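Local coordinates for protein glutamine cyclotransferase (Xanthomonas campestris, PDB 3MBR) that probably catalyses the cyclisation of N-terminal glutamine residues of peptides to pyroglutamate, and binds a calcium ion within its beta-propeller fold, at residues W73-I78 with P131-Q135. The protein carries 1 engineered substitution. Residues are numbered along the deposited sequence; the frame is centred on the assembly and turned at random.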
# COMPACT_ATOMS: atom_id res chain seq x y z
N TRP A 73 -3.69 -2.82 -12.60
CA TRP A 73 -3.64 -1.98 -13.82
C TRP A 73 -4.38 -2.71 -14.89
O TRP A 73 -3.91 -3.75 -15.34
CB TRP A 73 -2.20 -1.66 -14.26
CG TRP A 73 -2.24 -0.76 -15.48
CD1 TRP A 73 -2.10 -1.11 -16.75
CD2 TRP A 73 -2.54 0.62 -15.47
NE1 TRP A 73 -2.26 -0.05 -17.55
CE2 TRP A 73 -2.56 1.05 -16.79
CE3 TRP A 73 -2.76 1.55 -14.44
CZ2 TRP A 73 -2.77 2.38 -17.16
CZ3 TRP A 73 -2.99 2.93 -14.81
CH2 TRP A 73 -3.02 3.29 -16.16
N ARG A 74 -5.59 -2.21 -15.27
CA ARG A 74 -6.37 -2.89 -16.28
C ARG A 74 -6.61 -4.36 -15.87
O ARG A 74 -7.18 -4.60 -14.79
CB ARG A 74 -5.72 -2.77 -17.68
CG ARG A 74 -5.64 -1.28 -18.03
CD ARG A 74 -5.37 -0.95 -19.47
NE ARG A 74 -5.20 0.50 -19.53
CZ ARG A 74 -6.14 1.38 -19.87
NH1 ARG A 74 -7.37 0.96 -20.22
NH2 ARG A 74 -5.84 2.69 -19.89
N ASP A 75 -6.14 -5.31 -16.67
CA ASP A 75 -6.40 -6.74 -16.45
C ASP A 75 -5.23 -7.38 -15.69
O ASP A 75 -5.19 -8.63 -15.58
CB ASP A 75 -6.58 -7.48 -17.81
CG ASP A 75 -5.31 -7.37 -18.73
OD1 ASP A 75 -5.06 -8.34 -19.51
OD2 ASP A 75 -4.58 -6.32 -18.77
N ARG A 76 -4.30 -6.56 -15.22
CA ARG A 76 -3.06 -7.05 -14.59
C ARG A 76 -2.93 -6.69 -13.11
O ARG A 76 -3.44 -5.66 -12.66
CB ARG A 76 -1.79 -6.47 -15.32
CG ARG A 76 -1.90 -6.85 -16.80
CD ARG A 76 -0.80 -6.53 -17.67
NE ARG A 76 -0.36 -5.16 -17.80
CZ ARG A 76 -0.87 -4.21 -18.62
NH1 ARG A 76 -1.97 -4.39 -19.33
NH2 ARG A 76 -0.26 -3.04 -18.67
N LEU A 77 -2.17 -7.53 -12.40
CA LEU A 77 -1.74 -7.24 -11.03
C LEU A 77 -0.24 -7.15 -11.04
O LEU A 77 0.43 -8.08 -11.48
CB LEU A 77 -2.27 -8.28 -10.05
CG LEU A 77 -2.13 -7.98 -8.58
CD1 LEU A 77 -3.10 -8.88 -7.87
CD2 LEU A 77 -0.76 -8.22 -8.08
N ILE A 78 0.29 -6.01 -10.64
CA ILE A 78 1.77 -5.79 -10.67
C ILE A 78 2.29 -5.84 -9.26
O ILE A 78 1.71 -5.22 -8.38
CB ILE A 78 2.05 -4.41 -11.39
CG1 ILE A 78 1.45 -4.45 -12.81
CG2 ILE A 78 3.54 -4.14 -11.38
CD1 ILE A 78 1.40 -3.20 -13.53
N PRO A 131 2.86 2.20 -17.04
CA PRO A 131 2.31 0.89 -16.68
C PRO A 131 2.65 -0.23 -17.63
O PRO A 131 2.92 -1.35 -17.17
CB PRO A 131 0.81 1.14 -16.69
CG PRO A 131 0.70 2.64 -16.34
CD PRO A 131 1.78 3.22 -17.10
N ASP A 132 2.70 0.06 -18.93
CA ASP A 132 2.99 -1.07 -19.87
C ASP A 132 4.41 -1.52 -19.91
O ASP A 132 4.67 -2.71 -20.12
CB ASP A 132 2.57 -0.72 -21.29
CG ASP A 132 1.04 -0.71 -21.49
OD1 ASP A 132 0.66 -0.33 -22.66
OD2 ASP A 132 0.25 -1.13 -20.62
N THR A 133 5.35 -0.60 -19.83
CA THR A 133 6.73 -1.00 -19.95
C THR A 133 7.42 -1.06 -18.61
O THR A 133 8.52 -1.56 -18.53
CB THR A 133 7.56 -0.00 -20.74
OG1 THR A 133 7.48 1.29 -20.11
CG2 THR A 133 7.01 0.09 -22.20
N LEU A 134 6.79 -0.49 -17.55
CA LEU A 134 7.46 -0.35 -16.27
C LEU A 134 8.65 0.53 -16.25
O LEU A 134 9.33 0.62 -15.22
CB LEU A 134 7.72 -1.69 -15.58
CG LEU A 134 6.27 -2.22 -15.39
CD1 LEU A 134 5.96 -3.55 -15.88
CD2 LEU A 134 5.54 -1.81 -14.22
N GLN A 135 8.86 1.28 -17.33
CA GLN A 135 9.98 2.21 -17.32
C GLN A 135 9.68 3.43 -16.48
O GLN A 135 8.52 3.89 -16.45
CB GLN A 135 10.24 2.69 -18.78
CG GLN A 135 10.70 1.54 -19.63
CD GLN A 135 10.81 2.05 -21.10
OE1 GLN A 135 10.99 3.26 -21.34
NE2 GLN A 135 10.71 1.15 -22.06
O HOH W 1 2.16 -4.12 -17.00
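Arg76 carries most of the polar traffic between the hairpin at 73-78 and the loop 131-135. Its NH2 donates to Asp132 OD2 at 2.8 Å, a salt bridge made at the edge of the guanidinium, while its NH1 reaches back to Asp75 OD2 at 3.3 Å, so that one arginine is shared by two carboxylates. The third nitrogen is served by solvent: Arg76 NE donates to water 1 (2.8 Å), which in turn donates to Pro131 O (2.9 Å), satisfying a carbonyl that the arginine does not reach directly. Beneath this charged layer, Pro131 lies on the Trp73 indole in a CH-pi contact, its CB 3.4 Å from the centroid of the five-membered ring and almost on the ring normal. Trp73 NE1, by contrast, is buried without any partner; the nearest candidate across the contact, Asp132 OD2, stays 4.1 Å away. A type II' turn from Trp73 to Arg76, closed by paired backbone hydrogen bonds (Trp73 N to Arg76 O, 2.9 Å; Arg76 N to Trp73 O, 2.8 Å), places both side chains toward the loop. In that loop, Thr133 OG1 accepts from Gln135 N at 3.1 Å, forming an ST turn, and Leu134 CD2 meets Ile78 CG2 at 4.2 Å. The contact thus joins hairpin loops of two successive propeller blades: the turn linking strands 67-73 and 76-81, and the connection between strands 125-129 and 136-144. Leu117 of strand 117-120 touches Trp73, Ile78 and Leu134, and Phe101 of strand 96-102 packs on the latter two.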